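Local coordinates for protein DNA ligase (Aquifex aeolicus, PDB 3QWU) that probably joins nucleic acid ends as an ATP-dependent ligase, and is seen with adenosine and calcium bound, at residues E314-L319 / W344-D349; Y95-R100 / P106-R111; A235-I240 / E275-E280. All coordinates share one frame; numbering follows the deposited sequence.

Contact 1: residues E314-L319 / W344-D349; sequences ENAIAL and WRLEFD
Leu319 and Leu346 meet through one methyl each, their branched ends passing at a slant so that CD2 of Leu319 rests 4.1 Å from CD2 of Leu346. Both leucines carry CG anti to the backbone N (chi1 173° in Leu319 and 180° in Leu346), a setting that swings each CG beside its carbonyl carbon, where the two CD2 methyls meet. The same Leu319 CD2 also leans on the ring of Phe348, 4.2 Å from CE1, approaching it obliquely. Leu346 in turn divides its methyl CD2 between two helical partners: beside Leu319 it reaches Ala316, whose CB is 4.3 Å from Leu346 CD2. The small side chain of Ala316 lets the strand leucine settle close to the helix backbone, with Leu346 CD2 4.1 Å from Ala316 O. No hydrogen bond crosses the contact, which is buried, and whose side-chain contacts are all apolar. Around it the layer continues with Phe310 and Leu337 beside Ala316, Pro139 and Tyr140 beside Leu319, and the ring of Phe306 meeting that of Phe348. The axes of 314-319 and 344-349 run nearly parallel, at 17°, and come within 9.3 Å at their closest. Helix 313-325 links the parallel strands 303-310 and 330-340 across one face of their sheet, and strand 343-352 lies between those two, antiparallel to both: a split beta-alpha-beta unit of the C-terminal region.

Contact 2: residues Y95-R100 / P106-R111; sequences YYALSR and PFTTDR. With ADN (adenosine), chain C.
The phenol ring of Tyr96 meets the methyl of Thr109 obliquely, with Tyr96 CD1 4.3 Å from Thr109 CG2. A second flat group, the guanidinium of Arg100, has O3' of adenosine over one face, and Arg100 NE lies 3.7 Å from that O3'. Thr109 turns its OG1 beside its own backbone N (chi1 -57°), which leaves CG2 directed at the strand, 3.6 Å from Tyr95 O. The Thr109 hydroxyl is held twice. Ala97 N donates to Thr109 OG1 over 3.2 Å in a bent bond of 144°, and the hydroxyl itself bonds to the carbonyl of Cys105, just before the helix. The unit, in the RNA ligase family region, is a strand joined to a helix by a short loop: strand 94-98 edges a four-stranded antiparallel sheet, and helix 106-115 folds back antiparallel to it, the axes of 95-98 and 106-111 standing at 147°. The Ser99-Arg100 pair in the loop is consistent with the Ser-Arg of motif Ia in covalent nucleotidyltransferases. Deeper in the interface, Ala97 CB presses on Thr108 CG2 at 3.4 Å, a tight methyl-methyl contact, while the hydroxyl of Thr108 is occupied by Tyr84 of the neighbouring strand. Thr86, on that same strand, touches the side chains of both Ala97 and Thr108.

Contact 3: residues A235-I240 / E275-E280; sequences ANLMDI and EHLYEE. With CA (calcium ion), chain D.
Leu237 and Leu277 both place CG beside the backbone N (chi1 -72° and -85°), and these rotations carry Leu237 CD1 to within 3.6 Å of Leu277 CD1. The two side chains approach on a slant, Leu237 setting out toward the partner helix and Leu277 bending its end to meet it. Leu237 carries the interface. Its CD1 also touches Glu280 CB at 3.9 Å, and its other branch faces the backbone of the same residue, with Leu237 CD2 4.0 Å from Glu280 O. One leucine thus spans a full turn of the partner helix, from Leu277 to Glu280. Beyond it, Leu262 and Met266 of helix 254-269 pack on Leu277, making this a three-helix meeting point. The carboxylate of Glu280 turns back along its own helix to the imidazole of His276, where ND1 donates to Glu280 OE2 in a weak bond of 2.7 Å and 143°. The glutamate carbon CD lies at the edge of the His276 ring, in its plane, and Leu277 CD2 lies over one face, 3.0 Å above the plane and offset toward the rim. The partner helix also borders the dimer, since Tyr278 makes a cation-pi contact with Arg283 of the second subunit and packs on Ile286 of that subunit.

Two residues after Leu237, on the opposite side of helix 233-242, Asp239 points at the calcium ion. Its OD1 binds the metal at 2.5 Å, and two waters bind at 2.2 and 2.4 Å. Asp82 and Glu143 complete the site. The chemistry is therefore divided by face: toward 275-280 the helix offers the hydrocarbon of Leu237, while the other side supplies an oxygen to a cluster of three carboxylates, whose mutual repulsion the divalent ion would be expected to offset.

In the fold
Along the chain the three contacts follow in series: contact 2, then contact 3, then contact 1. Contacts 1 and 2 are neighbours, with centres 14 Å apart, although they belong to different family regions. They touch directly, Asn315 probably hydrogen bonding to Asp110 and Pro106 packing beside Ala318 and Leu319, so helix 106-115 of the RNA ligase region and helix 313-325 of the C-terminal region meet there. Contact 3 stands apart, its centre 34 Å from that of contact 1 and 33 Å from that of contact 2, across the chain's centre from the latter. The C-terminal region thus meets the adenosine-binding region around contacts 1 and 2 and, elsewhere, packs against the helix that carries a calcium ligand.

Contact 1: residues E314-L319 / W344-D349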
loop_
_atom_site.group_PDB
_atom_site.type_symbol
_atom_site.label_atom_id
_atom_site.label_comp_id
_atom_site.label_asym_id
_atom_site.label_seq_id
_atom_site.Cartn_x
_atom_site.Cartn_y
_atom_site.Cartn_z
ATOM N N GLU A 314 30.436 -7.445 -24.455
ATOM C CA GLU A 314 30.714 -7.803 -23.064
ATOM C C GLU A 314 29.873 -6.927 -22.078
ATOM O O GLU A 314 29.428 -7.412 -21.045
ATOM C CB GLU A 314 32.222 -7.710 -22.762
ATOM C CG GLU A 314 32.740 -6.257 -22.480
ATOM C CD GLU A 314 34.252 -6.077 -22.733
ATOM O OE1 GLU A 314 34.656 -6.135 -23.917
ATOM O OE2 GLU A 314 35.028 -5.857 -21.757
ATOM N N ASN A 315 29.665 -5.663 -22.429
ATOM C CA ASN A 315 28.890 -4.720 -21.620
ATOM C C ASN A 315 27.389 -5.004 -21.518
ATOM O O ASN A 315 26.784 -4.730 -20.477
ATOM C CB ASN A 315 29.101 -3.290 -22.117
ATOM C CG ASN A 315 30.481 -2.804 -21.827
ATOM O OD1 ASN A 315 31.128 -3.321 -20.922
ATOM N ND2 ASN A 315 30.940 -1.791 -22.567
ATOM N N ALA A 316 26.813 -5.578 -22.573
ATOM C CA ALA A 316 25.427 -5.965 -22.537
ATOM C C ALA A 316 25.291 -7.165 -21.677
ATOM O O ALA A 316 24.352 -7.238 -20.893
ATOM C CB ALA A 316 24.900 -6.229 -23.899
ATOM N N ILE A 317 26.231 -8.106 -21.788
ATOM C CA ILE A 317 26.227 -9.303 -20.940
ATOM C C ILE A 317 26.412 -8.873 -19.490
ATOM O O ILE A 317 25.673 -9.325 -18.631
ATOM C CB ILE A 317 27.304 -10.360 -21.336
ATOM C CG1 ILE A 317 26.899 -11.069 -22.645
ATOM C CG2 ILE A 317 27.529 -11.427 -20.208
ATOM C CD1 ILE A 317 25.823 -12.164 -22.503
ATOM N N ALA A 318 27.364 -7.970 -19.236
ATOM C CA ALA A 318 27.595 -7.457 -17.882
ATOM C C ALA A 318 26.340 -6.775 -17.327
ATOM O O ALA A 318 26.043 -6.891 -16.111
ATOM C CB ALA A 318 28.780 -6.504 -17.851
ATOM N N LEU A 319 25.587 -6.086 -18.194
ATOM C CA LEU A 319 24.353 -5.456 -17.734
ATOM C C LEU A 319 23.308 -6.495 -17.291
ATOM O O LEU A 319 22.739 -6.327 -16.230
ATOM C CB LEU A 319 23.746 -4.498 -18.763
ATOM C CG LEU A 319 22.372 -4.023 -18.244
ATOM C CD1 LEU A 319 22.556 -2.875 -17.219
ATOM C CD2 LEU A 319 21.456 -3.637 -19.349
ATOM N N TRP A 344 25.702 -3.399 -30.525
ATOM C CA TRP A 344 24.971 -4.587 -30.114
ATOM C C TRP A 344 23.601 -4.175 -29.545
ATOM O O TRP A 344 23.544 -3.433 -28.567
ATOM C CB TRP A 344 25.800 -5.334 -29.091
ATOM C CG TRP A 344 26.975 -5.927 -29.736
ATOM C CD1 TRP A 344 28.199 -5.339 -29.947
ATOM C CD2 TRP A 344 27.045 -7.221 -30.328
ATOM N NE1 TRP A 344 29.031 -6.210 -30.608
ATOM C CE2 TRP A 344 28.350 -7.369 -30.860
ATOM C CE3 TRP A 344 26.131 -8.281 -30.456
ATOM C CZ2 TRP A 344 28.768 -8.530 -31.501
ATOM C CZ3 TRP A 344 26.552 -9.450 -31.098
ATOM C CH2 TRP A 344 27.859 -9.562 -31.614
ATOM N N ARG A 345 22.509 -4.615 -30.165
ATOM C CA ARG A 345 21.169 -4.346 -29.630
ATOM C C ARG A 345 20.766 -5.377 -28.562
ATOM O O ARG A 345 20.874 -6.589 -28.794
ATOM C CB ARG A 345 20.136 -4.330 -30.749
ATOM C CG ARG A 345 18.722 -4.425 -30.286
ATOM C CD ARG A 345 18.324 -3.223 -29.519
ATOM N NE ARG A 345 18.304 -2.054 -30.373
ATOM C CZ ARG A 345 17.952 -0.843 -29.985
ATOM N NH1 ARG A 345 17.613 -0.601 -28.724
ATOM N NH2 ARG A 345 17.964 0.143 -30.864
ATOM N N LEU A 346 20.355 -4.907 -27.386
ATOM C CA LEU A 346 19.853 -5.807 -26.340
ATOM C C LEU A 346 18.368 -5.582 -26.092
ATOM O O LEU A 346 17.908 -4.440 -25.963
ATOM C CB LEU A 346 20.589 -5.624 -25.033
ATOM C CG LEU A 346 20.137 -6.528 -23.880
ATOM C CD1 LEU A 346 20.441 -8.008 -24.154
ATOM C CD2 LEU A 346 20.829 -6.054 -22.635
ATOM N N GLU A 347 17.624 -6.681 -26.033
ATOM C CA GLU A 347 16.226 -6.645 -25.612
ATOM C C GLU A 347 16.083 -7.653 -24.518
ATOM O O GLU A 347 16.566 -8.761 -24.656
ATOM C CB GLU A 347 15.263 -7.055 -26.743
ATOM C CG GLU A 347 15.183 -6.124 -27.936
ATOM C CD GLU A 347 14.037 -6.485 -28.879
ATOM O OE1 GLU A 347 13.087 -7.193 -28.473
ATOM O OE2 GLU A 347 14.088 -6.037 -30.046
ATOM N N PHE A 348 15.396 -7.306 -23.441
ATOM C CA PHE A 348 15.222 -8.273 -22.370
ATOM C C PHE A 348 13.954 -8.035 -21.576
ATOM O O PHE A 348 13.381 -6.942 -21.596
ATOM C CB PHE A 348 16.465 -8.315 -21.454
ATOM C CG PHE A 348 16.635 -7.101 -20.598
ATOM C CD1 PHE A 348 17.364 -6.009 -21.047
ATOM C CD2 PHE A 348 16.094 -7.057 -19.301
ATOM C CE1 PHE A 348 17.528 -4.866 -20.235
ATOM C CE2 PHE A 348 16.259 -5.926 -18.491
ATOM C CZ PHE A 348 16.951 -4.828 -18.955
ATOM N N ASP A 349 13.542 -9.090 -20.875
ATOM C CA ASP A 349 12.349 -9.074 -20.092
ATOM C C ASP A 349 12.648 -9.050 -18.584
ATOM O O ASP A 349 13.550 -9.756 -18.116
ATOM C CB ASP A 349 11.523 -10.303 -20.464
ATOM C CG ASP A 349 10.928 -10.216 -21.889
ATOM O OD1 ASP A 349 10.878 -9.100 -22.496
ATOM O OD2 ASP A 349 10.458 -11.271 -22.392
#

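Contact 2: residues Y95-R100 / P106-R111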
loop_
_atom_site.group_PDB
_atom_site.type_symbol
_atom_site.label_atom_id
_atom_site.label_comp_id
_atom_site.label_asym_id
_atom_site.label_seq_id
_atom_site.Cartn_x
_atom_site.Cartn_y
_atom_site.Cartn_z
ATOM N N TYR A 95 36.905 6.600 -17.964
ATOM C CA TYR A 95 35.753 7.300 -17.466
ATOM C C TYR A 95 34.723 6.255 -17.074
ATOM O O TYR A 95 34.562 5.244 -17.765
ATOM C CB TYR A 95 35.203 8.183 -18.568
ATOM C CG TYR A 95 36.249 9.016 -19.268
ATOM C CD1 TYR A 95 36.725 10.195 -18.702
ATOM C CD2 TYR A 95 36.742 8.630 -20.519
ATOM C CE1 TYR A 95 37.683 10.982 -19.364
ATOM C CE2 TYR A 95 37.694 9.397 -21.197
ATOM C CZ TYR A 95 38.174 10.574 -20.618
ATOM O OH TYR A 95 39.132 11.334 -21.307
ATOM N N TYR A 96 33.993 6.524 -15.990
ATOM C CA TYR A 96 33.041 5.557 -15.460
ATOM C C TYR A 96 31.798 6.264 -14.982
ATOM O O TYR A 96 31.810 7.480 -14.657
ATOM C CB TYR A 96 33.633 4.750 -14.315
ATOM C CG TYR A 96 34.942 4.070 -14.647
ATOM C CD1 TYR A 96 34.981 2.756 -15.164
ATOM C CD2 TYR A 96 36.150 4.726 -14.445
ATOM C CE1 TYR A 96 36.186 2.133 -15.461
ATOM C CE2 TYR A 96 37.359 4.104 -14.743
ATOM C CZ TYR A 96 37.371 2.816 -15.249
ATOM O OH TYR A 96 38.586 2.245 -15.523
ATOM N N ALA A 97 30.728 5.484 -14.923
ATOM C CA ALA A 97 29.401 6.022 -14.556
ATOM C C ALA A 97 28.839 5.155 -13.457
ATOM O O ALA A 97 28.829 3.928 -13.595
ATOM C CB ALA A 97 28.456 6.051 -15.805
ATOM N N LEU A 98 28.429 5.787 -12.368
ATOM C CA LEU A 98 27.844 5.082 -11.228
ATOM C C LEU A 98 26.329 5.263 -11.198
ATOM O O LEU A 98 25.855 6.393 -11.359
ATOM C CB LEU A 98 28.382 5.612 -9.899
ATOM C CG LEU A 98 29.857 5.462 -9.561
ATOM C CD1 LEU A 98 30.088 5.980 -8.152
ATOM C CD2 LEU A 98 30.379 4.008 -9.682
ATOM N N SER A 99 25.599 4.165 -10.978
ATOM C CA SER A 99 24.166 4.180 -10.615
ATOM C C SER A 99 23.942 4.793 -9.232
ATOM O O SER A 99 24.865 4.943 -8.440
ATOM C CB SER A 99 23.626 2.759 -10.547
ATOM O OG SER A 99 24.097 2.115 -9.361
ATOM N N ARG A 100 22.706 5.083 -8.906
ATOM C CA ARG A 100 22.425 5.729 -7.650
ATOM C C ARG A 100 22.892 4.842 -6.546
ATOM O O ARG A 100 23.368 5.348 -5.507
ATOM C CB ARG A 100 20.931 6.009 -7.496
ATOM C CG ARG A 100 20.592 6.762 -6.235
ATOM C CD ARG A 100 20.810 8.294 -6.244
ATOM N NE ARG A 100 19.592 8.885 -5.652
ATOM C CZ ARG A 100 19.497 9.632 -4.550
ATOM N NH1 ARG A 100 20.555 10.000 -3.872
ATOM N NH2 ARG A 100 18.304 10.045 -4.134
ATOM N N PRO A 106 27.259 -0.782 -16.455
ATOM C CA PRO A 106 27.881 -1.216 -17.705
ATOM C C PRO A 106 27.263 -0.551 -18.942
ATOM O O PRO A 106 27.945 -0.314 -19.930
ATOM C CB PRO A 106 27.639 -2.741 -17.721
ATOM C CG PRO A 106 27.132 -3.099 -16.413
ATOM C CD PRO A 106 26.608 -1.896 -15.735
ATOM N N PHE A 107 25.976 -0.240 -18.878
ATOM C CA PHE A 107 25.337 0.415 -20.001
ATOM C C PHE A 107 25.765 1.870 -20.078
ATOM O O PHE A 107 26.292 2.292 -21.117
ATOM C CB PHE A 107 23.818 0.299 -19.915
ATOM C CG PHE A 107 23.079 1.240 -20.826
ATOM C CD1 PHE A 107 22.925 0.951 -22.150
ATOM C CD2 PHE A 107 22.536 2.406 -20.337
ATOM C CE1 PHE A 107 22.223 1.775 -22.974
ATOM C CE2 PHE A 107 21.861 3.261 -21.164
ATOM C CZ PHE A 107 21.688 2.937 -22.486
ATOM N N THR A 108 25.544 2.631 -19.006
ATOM C CA THR A 108 25.912 4.062 -18.968
ATOM C C THR A 108 27.407 4.252 -19.231
ATOM O O THR A 108 27.783 5.125 -19.999
ATOM C CB THR A 108 25.544 4.759 -17.610
ATOM O OG1 THR A 108 24.249 4.328 -17.182
ATOM C CG2 THR A 108 25.655 6.346 -17.710
ATOM N N THR A 109 28.259 3.454 -18.607
ATOM C CA THR A 109 29.715 3.525 -18.869
ATOM C C THR A 109 30.090 3.214 -20.333
ATOM O O THR A 109 30.941 3.880 -20.895
ATOM C CB THR A 109 30.529 2.564 -17.977
ATOM O OG1 THR A 109 30.252 2.857 -16.629
ATOM C CG2 THR A 109 32.050 2.706 -18.250
ATOM N N ASP A 110 29.481 2.187 -20.922
ATOM C CA ASP A 110 29.690 1.861 -22.345
ATOM C C ASP A 110 29.305 3.038 -23.258
ATOM O O ASP A 110 29.964 3.355 -24.240
ATOM C CB ASP A 110 28.818 0.641 -22.689
ATOM C CG ASP A 110 28.859 0.271 -24.163
ATOM O OD1 ASP A 110 28.321 1.045 -24.973
ATOM O OD2 ASP A 110 29.416 -0.788 -24.510
ATOM N N ARG A 111 28.223 3.686 -22.941
ATOM C CA ARG A 111 27.711 4.703 -23.839
ATOM C C ARG A 111 28.163 6.153 -23.567
ATOM O O ARG A 111 27.768 7.037 -24.307
ATOM C CB ARG A 111 26.198 4.625 -23.857
ATOM C CG ARG A 111 25.645 3.301 -24.333
ATOM C CD ARG A 111 25.975 3.029 -25.775
ATOM N NE ARG A 111 25.539 4.136 -26.621
ATOM C CZ ARG A 111 24.292 4.333 -27.019
ATOM N NH1 ARG A 111 24.006 5.381 -27.745
ATOM N NH2 ARG A 111 23.335 3.487 -26.685
HETATM O "O5'" ADN C . 15.936 12.511 -5.946
HETATM C "C5'" ADN C . 15.610 13.285 -7.101
HETATM C "C4'" ADN C . 16.164 12.603 -8.345
HETATM O "O4'" ADN C . 15.690 13.249 -9.567
HETATM C "C3'" ADN C . 17.683 12.695 -8.383
HETATM O "O3'" ADN C . 18.368 11.624 -7.739
HETATM C "C2'" ADN C . 18.008 12.785 -9.870
HETATM O "O2'" ADN C . 18.440 11.531 -10.371
HETATM C "C1'" ADN C . 16.722 13.212 -10.574
HETATM N N9 ADN C . 16.794 14.542 -11.199
HETATM C C8 ADN C . 16.246 14.834 -12.402
HETATM N N7 ADN C . 16.442 16.128 -12.753
HETATM C C5 ADN C . 17.114 16.677 -11.708
HETATM C C6 ADN C . 17.600 18.027 -11.406
HETATM N N6 ADN C . 17.391 18.997 -12.341
HETATM N N1 ADN C . 18.289 18.226 -10.240
HETATM C C2 ADN C . 18.459 17.212 -9.344
HETATM N N3 ADN C . 17.999 15.945 -9.550
HETATM C C4 ADN C . 17.352 15.637 -10.696
#

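Contact 3: residues A235-I240 / E275-E280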
loop_
_atom_site.group_PDB
_atom_site.type_symbol
_atom_site.label_atom_id
_atom_site.label_comp_id
_atom_site.label_asym_id
_atom_site.label_seq_id
_atom_site.Cartn_x
_atom_site.Cartn_y
_atom_site.Cartn_z
ATOM N N ALA A 235 2.714 13.219 -13.712
ATOM C CA ALA A 235 3.767 12.253 -13.452
ATOM C C ALA A 235 3.397 11.364 -12.304
ATOM O O ALA A 235 3.748 10.208 -12.291
ATOM C CB ALA A 235 5.071 12.955 -13.164
ATOM N N ASN A 236 2.762 11.903 -11.286
ATOM C CA ASN A 236 2.312 11.091 -10.180
ATOM C C ASN A 236 1.335 10.014 -10.640
ATOM O O ASN A 236 1.523 8.846 -10.342
ATOM C CB ASN A 236 1.658 11.967 -9.075
ATOM C CG ASN A 236 2.677 12.698 -8.244
ATOM O OD1 ASN A 236 3.667 12.094 -7.796
ATOM N ND2 ASN A 236 2.435 13.976 -7.968
ATOM N N LEU A 237 0.342 10.411 -11.437
ATOM C CA LEU A 237 -0.559 9.454 -12.035
ATOM C C LEU A 237 0.180 8.331 -12.836
ATOM O O LEU A 237 -0.056 7.153 -12.623
ATOM C CB LEU A 237 -1.569 10.172 -12.912
ATOM C CG LEU A 237 -2.602 10.961 -12.136
ATOM C CD1 LEU A 237 -3.343 11.911 -13.082
ATOM C CD2 LEU A 237 -3.537 10.022 -11.384
ATOM N N MET A 238 1.062 8.736 -13.743
ATOM C CA MET A 238 1.779 7.828 -14.617
ATOM C C MET A 238 2.635 6.856 -13.770
ATOM O O MET A 238 2.789 5.710 -14.127
ATOM C CB MET A 238 2.727 8.606 -15.537
ATOM C CG MET A 238 2.355 8.830 -16.949
ATOM S SD MET A 238 1.494 7.497 -17.894
ATOM C CE MET A 238 -0.228 7.988 -17.524
ATOM N N ASP A 239 3.216 7.331 -12.680
ATOM C CA ASP A 239 3.934 6.404 -11.802
ATOM C C ASP A 239 3.010 5.328 -11.293
ATOM O O ASP A 239 3.408 4.165 -11.298
ATOM C CB ASP A 239 4.617 7.069 -10.623
ATOM C CG ASP A 239 5.833 7.863 -11.043
ATOM O OD1 ASP A 239 6.345 7.671 -12.165
ATOM O OD2 ASP A 239 6.267 8.685 -10.236
ATOM N N ILE A 240 1.781 5.684 -10.896
ATOM C CA ILE A 240 0.914 4.672 -10.340
ATOM C C ILE A 240 0.645 3.654 -11.432
ATOM O O ILE A 240 0.845 2.470 -11.239
ATOM C CB ILE A 240 -0.366 5.270 -9.744
ATOM C CG1 ILE A 240 -0.003 6.205 -8.617
ATOM C CG2 ILE A 240 -1.227 4.162 -9.223
ATOM C CD1 ILE A 240 -1.168 6.865 -7.949
ATOM N N GLU A 275 -11.640 18.026 -10.686
ATOM C CA GLU A 275 -12.517 16.840 -10.597
ATOM C C GLU A 275 -12.181 15.664 -11.564
ATOM O O GLU A 275 -12.473 14.475 -11.295
ATOM C CB GLU A 275 -13.978 17.289 -10.774
ATOM C CG GLU A 275 -14.385 17.719 -12.221
ATOM C CD GLU A 275 -15.938 17.886 -12.429
ATOM O OE1 GLU A 275 -16.345 18.520 -13.448
ATOM O OE2 GLU A 275 -16.737 17.389 -11.577
ATOM N N HIS A 276 -11.586 15.987 -12.705
ATOM C CA HIS A 276 -11.192 14.978 -13.677
ATOM C C HIS A 276 -10.157 14.014 -13.054
ATOM O O HIS A 276 -9.955 12.937 -13.577
ATOM C CB HIS A 276 -10.607 15.652 -14.929
ATOM C CG HIS A 276 -9.360 16.438 -14.666
ATOM N ND1 HIS A 276 -8.098 15.887 -14.774
ATOM C CD2 HIS A 276 -9.175 17.733 -14.275
ATOM C CE1 HIS A 276 -7.189 16.809 -14.473
ATOM N NE2 HIS A 276 -7.812 17.936 -14.155
ATOM N N LEU A 277 -9.498 14.424 -11.963
ATOM C CA LEU A 277 -8.498 13.583 -11.316
ATOM C C LEU A 277 -9.141 12.344 -10.653
ATOM O O LEU A 277 -8.497 11.339 -10.479
ATOM C CB LEU A 277 -7.680 14.344 -10.296
ATOM C CG LEU A 277 -6.450 15.142 -10.727
ATOM C CD1 LEU A 277 -5.531 14.342 -11.661
ATOM C CD2 LEU A 277 -6.851 16.473 -11.372
ATOM N N TYR A 278 -10.413 12.392 -10.333
ATOM C CA TYR A 278 -11.055 11.197 -9.848
ATOM C C TYR A 278 -10.915 10.060 -10.850
ATOM O O TYR A 278 -10.318 9.004 -10.551
ATOM C CB TYR A 278 -12.519 11.470 -9.569
ATOM C CG TYR A 278 -12.767 12.376 -8.411
ATOM C CD1 TYR A 278 -12.297 12.071 -7.145
ATOM C CD2 TYR A 278 -13.469 13.547 -8.569
ATOM C CE1 TYR A 278 -12.538 12.922 -6.047
ATOM C CE2 TYR A 278 -13.713 14.417 -7.477
ATOM C CZ TYR A 278 -13.258 14.084 -6.226
ATOM O OH TYR A 278 -13.484 14.929 -5.181
ATOM N N GLU A 279 -11.447 10.272 -12.055
ATOM C CA GLU A 279 -11.403 9.238 -13.067
ATOM C C GLU A 279 -9.964 8.886 -13.394
ATOM O O GLU A 279 -9.611 7.719 -13.532
ATOM C CB GLU A 279 -12.168 9.640 -14.350
ATOM C CG GLU A 279 -12.489 8.419 -15.263
ATOM C CD GLU A 279 -12.869 8.768 -16.705
ATOM O OE1 GLU A 279 -13.706 9.686 -16.911
ATOM O OE2 GLU A 279 -12.343 8.095 -17.633
ATOM N N GLU A 280 -9.123 9.895 -13.509
ATOM C CA GLU A 280 -7.735 9.636 -13.828
ATOM C C GLU A 280 -7.053 8.796 -12.750
ATOM O O GLU A 280 -6.368 7.803 -13.077
ATOM C CB GLU A 280 -7.007 10.945 -14.136
ATOM C CG GLU A 280 -7.371 11.517 -15.525
ATOM C CD GLU A 280 -7.243 13.074 -15.631
ATOM O OE1 GLU A 280 -6.368 13.626 -14.937
ATOM O OE2 GLU A 280 -8.018 13.745 -16.418
HETATM CA CA CA D . 7.259 9.248 -13.935
HETATM O O HOH W 1 7.553 10.078 -11.873
HETATM O O HOH W 2 8.987 8.096 -12.837
#